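Local coordinates for protein transport protein SEC16 (Saccharomyces cerevisiae, PDB 3MZK) that helps start assembly of the COPII coat that forms transport vesicles at the endoplasmic reticulum and selects their cargo, at residues L281-F284 and G285-L288; A297-L300 and F301-N305. One frame throughout, in Å; residues are numbered along the deposited sequence.

Interaction 1 of 2, residues L281-F284 and G285-L288; sequences LIEF and GIFL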
loop_
_atom_site.group_PDB
_atom_site.type_symbol
_atom_site.label_atom_id
_atom_site.label_comp_id
_atom_site.label_asym_id
_atom_site.label_seq_id
_atom_site.Cartn_x
_atom_site.Cartn_y
_atom_site.Cartn_z
ATOM N N LEU B 281 -4.892 14.703 -13.780
ATOM C CA LEU B 281 -6.124 15.328 -14.241
ATOM C C LEU B 281 -6.400 16.630 -13.496
ATOM O O LEU B 281 -6.760 17.642 -14.099
ATOM C CB LEU B 281 -7.305 14.367 -14.103
ATOM C CG LEU B 281 -7.335 13.214 -15.110
ATOM C CD1 LEU B 281 -8.538 12.320 -14.883
ATOM C CD2 LEU B 281 -7.343 13.763 -16.514
ATOM N N ILE B 282 -6.221 16.606 -12.183
ATOM C CA ILE B 282 -6.439 17.795 -11.381
ATOM C C ILE B 282 -5.355 18.848 -11.625
ATOM O O ILE B 282 -5.661 20.003 -11.910
ATOM C CB ILE B 282 -6.537 17.438 -9.904
ATOM C CG1 ILE B 282 -7.678 16.440 -9.702
ATOM C CG2 ILE B 282 -6.749 18.686 -9.072
ATOM C CD1 ILE B 282 -7.800 15.927 -8.288
ATOM N N GLU B 283 -4.091 18.450 -11.533
ATOM C CA GLU B 283 -2.987 19.366 -11.813
ATOM C C GLU B 283 -3.126 20.048 -13.171
ATOM O O GLU B 283 -2.882 21.247 -13.305
ATOM C CB GLU B 283 -1.654 18.626 -11.743
ATOM C CG GLU B 283 -1.197 18.351 -10.331
ATOM C CD GLU B 283 -0.960 19.625 -9.560
ATOM O OE1 GLU B 283 -0.269 20.516 -10.096
ATOM O OE2 GLU B 283 -1.475 19.745 -8.429
ATOM N N PHE B 284 -3.519 19.273 -14.174
ATOM C CA PHE B 284 -3.648 19.776 -15.534
ATOM C C PHE B 284 -4.939 20.583 -15.691
ATOM O O PHE B 284 -5.000 21.534 -16.475
ATOM C CB PHE B 284 -3.619 18.612 -16.530
ATOM C CG PHE B 284 -3.415 19.036 -17.955
ATOM C CD1 PHE B 284 -3.852 18.239 -18.995
ATOM C CD2 PHE B 284 -2.772 20.222 -18.253
ATOM C CE1 PHE B 284 -3.663 18.624 -20.310
ATOM C CE2 PHE B 284 -2.582 20.612 -19.561
ATOM C CZ PHE B 284 -3.026 19.810 -20.591
ATOM N N GLY B 285 -5.971 20.195 -14.946
ATOM C CA GLY B 285 -7.221 20.934 -14.923
ATOM C C GLY B 285 -7.081 22.297 -14.263
ATOM O O GLY B 285 -7.906 23.183 -14.472
ATOM N N ILE B 286 -6.035 22.456 -13.456
ATOM C CA ILE B 286 -5.725 23.730 -12.826
ATOM C C ILE B 286 -5.014 24.624 -13.826
ATOM O O ILE B 286 -5.411 25.763 -14.051
ATOM C CB ILE B 286 -4.824 23.541 -11.594
ATOM C CG1 ILE B 286 -5.650 23.064 -10.402
ATOM C CG2 ILE B 286 -4.105 24.834 -11.254
ATOM C CD1 ILE B 286 -4.818 22.545 -9.264
ATOM N N PHE B 287 -3.961 24.093 -14.431
ATOM C CA PHE B 287 -3.226 24.813 -15.458
ATOM C C PHE B 287 -4.168 25.425 -16.488
ATOM O O PHE B 287 -4.045 26.598 -16.833
ATOM C CB PHE B 287 -2.234 23.874 -16.145
ATOM C CG PHE B 287 -1.717 24.387 -17.454
ATOM C CD1 PHE B 287 -0.683 25.305 -17.492
ATOM C CD2 PHE B 287 -2.259 23.944 -18.648
ATOM C CE1 PHE B 287 -0.204 25.775 -18.697
ATOM C CE2 PHE B 287 -1.785 24.411 -19.856
ATOM C CZ PHE B 287 -0.756 25.327 -19.880
ATOM N N LEU B 288 -5.109 24.621 -16.972
ATOM C CA LEU B 288 -6.038 25.060 -18.009
ATOM C C LEU B 288 -6.904 26.218 -17.539
ATOM O O LEU B 288 -7.202 27.133 -18.308
ATOM C CB LEU B 288 -6.921 23.897 -18.471
ATOM C CG LEU B 288 -6.169 22.817 -19.249
ATOM C CD1 LEU B 288 -7.056 21.600 -19.508
ATOM C CD2 LEU B 288 -5.624 23.395 -20.546
#
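One turn of helix 275-290, an inner helix of the ACE1-type helical domain of Sec16, sets the rings of F284 and F287 beside each other at i, i+3 spacing. The evidence for a lateral rather than stacked pair is consistent. The ring centroids are 5.8 Å apart and the planes differ by 20°, yet neither ring covers the other's face, and the closest approach is F284 CE2 to F287 CD2 at 3.5 Å. Taken from F284, F287 CD2 lies at the ring edge, near its plane. Both side chains have CG anti to the backbone N (chi1 -166° for F284 and 163° for F287), which sends the two rings off the helix in the same direction. L288, one turn on from F284, brings its CG to one face of the F284 ring, 4.2 Å from CE2 and displaced toward the rim.

This apolar side of the helix is wedged among its neighbours in the helical domain: F284 also meets W252 and V256 of helix 252-261 and L300 of helix 294-303, while F287 packs on I235 and makes an edge-to-face pair with F238, both of helix 231-240. Along another line of the helix, I282 CG2 approaches I286 CD1 at 4.3 Å, and V313 of a following loop touches both isoleucines.

The backbone holding these side chains in step is helical, its i to i+4 bonds unbroken: F287 N donates to E283 O at 3.2 Å, and L288 N to F284 O at 3.1 Å. I286 N bonds to I282 O at 2.9 Å, with E283 O as a weak second acceptor. G285 N reaches L281 O at 2.8 Å, and G285 itself brings no side chain to the side of the helix facing A297 and F301.

Interaction 2 of 2, residues A297-L300 and F301-N305; sequences ASTL and FIIGN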
loop_
_atom_site.group_PDB
_atom_site.type_symbol
_atom_site.label_atom_id
_atom_site.label_comp_id
_atom_site.label_asym_id
_atom_site.label_seq_id
_atom_site.Cartn_x
_atom_site.Cartn_y
_atom_site.Cartn_z
ATOM N N ALA B 297 -10.708 22.574 -18.465
ATOM C CA ALA B 297 -10.520 22.245 -17.058
ATOM C C ALA B 297 -11.666 21.404 -16.513
ATOM O O ALA B 297 -11.444 20.378 -15.881
ATOM C CB ALA B 297 -10.360 23.513 -16.241
ATOM N N SER B 298 -12.894 21.840 -16.763
ATOM C CA SER B 298 -14.074 21.131 -16.276
ATOM C C SER B 298 -14.171 19.726 -16.847
ATOM O O SER B 298 -14.621 18.806 -16.169
ATOM C CB SER B 298 -15.352 21.909 -16.602
ATOM O OG SER B 298 -15.450 23.068 -15.801
ATOM N N THR B 299 -13.760 19.565 -18.099
ATOM C CA THR B 299 -13.716 18.242 -18.715
ATOM C C THR B 299 -12.831 17.311 -17.877
ATOM O O THR B 299 -13.258 16.222 -17.487
ATOM C CB THR B 299 -13.211 18.310 -20.176
ATOM O OG1 THR B 299 -14.022 19.225 -20.922
ATOM C CG2 THR B 299 -13.276 16.952 -20.838
ATOM N N LEU B 300 -11.612 17.752 -17.576
ATOM C CA LEU B 300 -10.697 16.945 -16.768
ATOM C C LEU B 300 -11.266 16.626 -15.390
ATOM O O LEU B 300 -11.150 15.496 -14.921
ATOM C CB LEU B 300 -9.320 17.607 -16.638
ATOM C CG LEU B 300 -8.676 18.073 -17.948
ATOM C CD1 LEU B 300 -7.180 18.275 -17.773
ATOM C CD2 LEU B 300 -8.954 17.085 -19.070
ATOM N N PHE B 301 -11.886 17.614 -14.750
ATOM C CA PHE B 301 -12.465 17.430 -13.417
ATOM C C PHE B 301 -13.593 16.406 -13.434
ATOM O O PHE B 301 -13.725 15.596 -12.511
ATOM C CB PHE B 301 -12.978 18.762 -12.850
ATOM C CG PHE B 301 -11.894 19.760 -12.562
ATOM C CD1 PHE B 301 -10.609 19.341 -12.253
ATOM C CD2 PHE B 301 -12.159 21.121 -12.609
ATOM C CE1 PHE B 301 -9.603 20.266 -11.986
ATOM C CE2 PHE B 301 -11.157 22.053 -12.344
ATOM C CZ PHE B 301 -9.878 21.625 -12.031
ATOM N N ILE B 302 -14.405 16.455 -14.486
ATOM C CA ILE B 302 -15.480 15.487 -14.683
ATOM C C ILE B 302 -14.934 14.062 -14.804
ATOM O O ILE B 302 -15.388 13.144 -14.112
ATOM C CB ILE B 302 -16.296 15.823 -15.940
ATOM C CG1 ILE B 302 -17.087 17.114 -15.722
ATOM C CG2 ILE B 302 -17.233 14.683 -16.290
ATOM C CD1 ILE B 302 -17.606 17.747 -17.000
ATOM N N ILE B 303 -13.956 13.881 -15.685
ATOM C CA ILE B 303 -13.323 12.578 -15.850
ATOM C C ILE B 303 -12.739 12.103 -14.528
ATOM O O ILE B 303 -12.812 10.922 -14.197
ATOM C CB ILE B 303 -12.206 12.622 -16.901
ATOM C CG1 ILE B 303 -12.766 13.038 -18.258
ATOM C CG2 ILE B 303 -11.528 11.271 -17.010
ATOM C CD1 ILE B 303 -11.698 13.292 -19.294
ATOM N N GLY B 304 -12.161 13.031 -13.773
ATOM C CA GLY B 304 -11.539 12.704 -12.505
ATOM C C GLY B 304 -12.539 12.519 -11.385
ATOM O O GLY B 304 -12.169 12.204 -10.257
ATOM N N ASN B 305 -13.815 12.707 -11.704
ATOM C CA ASN B 305 -14.882 12.656 -10.707
ATOM C C ASN B 305 -14.677 13.610 -9.536
ATOM O O ASN B 305 -15.010 13.283 -8.397
ATOM C CB ASN B 305 -15.093 11.234 -10.192
ATOM C CG ASN B 305 -16.185 10.508 -10.941
ATOM O OD1 ASN B 305 -16.388 10.736 -12.132
ATOM N ND2 ASN B 305 -16.912 9.644 -10.244
#
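F301 lays one face of its ring against the carbonyl oxygen of A297, one turn back in helix 294-303. With CG beside the backbone N and anti to the carbonyl carbon (chi1 -67°), the ring folds back along the helix, and A297 O stands 3.3 Å above the ring plane, displaced toward the rim. The same oxygen accepts the F301 N bond at 3.0 Å, with the donor in the carbonyl plane, while A297 CB meets ring atom CE2 at 4.2 Å. Beyond the turn, F321 and V306 also pack on this ring. A serine in its place would probably uncover A297 O on the side the ring now lies over, leave A297 CB and F321 without their aromatic neighbour and open a gap beside the helix.

I302 and I303 likewise hold CG1 beside the backbone N, which turns each CG1-CD1 arm back toward the preceding turn: I302 along S298 O, and I303 along T299 O, with its CD1 at 4.3 Å from T299 CG2. Both isoleucine side chains also pack on L105 of helix 101-111. The hydroxyls here are satisfied within their own helix: S298 OG bonds to T294 O and T299 OG1 to A295 O.

I303 N donates to T299 O at 3.0 Å in a nearly straight bond (173° at the hydrogen). The last regular helix bond runs from G304 N to L300 O at 2.9 Å. N305 then leaves the helix with a positive phi of 55°, its N turned back to I302 O at 2.9 Å, the C-terminal cap known as a Schellman motif.

How the interactions relate
Both interactions are short helical stretches of about two turns, on the consecutive helices 275-290 and 294-303, and both lie in the interior of the same Sec23-binding domain. Their sides meet directly: F284 CD1 comes to 3.5 Å from L300 CD1, and G285 O to 3.5 Å from F301 CZ. A side chain at G285 would point at the F301 ring, consistent with the glycine allowing this approach. Interaction 2 is the more central, with all its touching residues buried, whereas I282 and E283 leave interaction 1 partly exposed. The chemistry differs accordingly. Ring packs beside ring in mid-helix in 281-288; in 297-305 a ring face covers a carbonyl, buried hydroxyls bond to backbone, and the helix terminates.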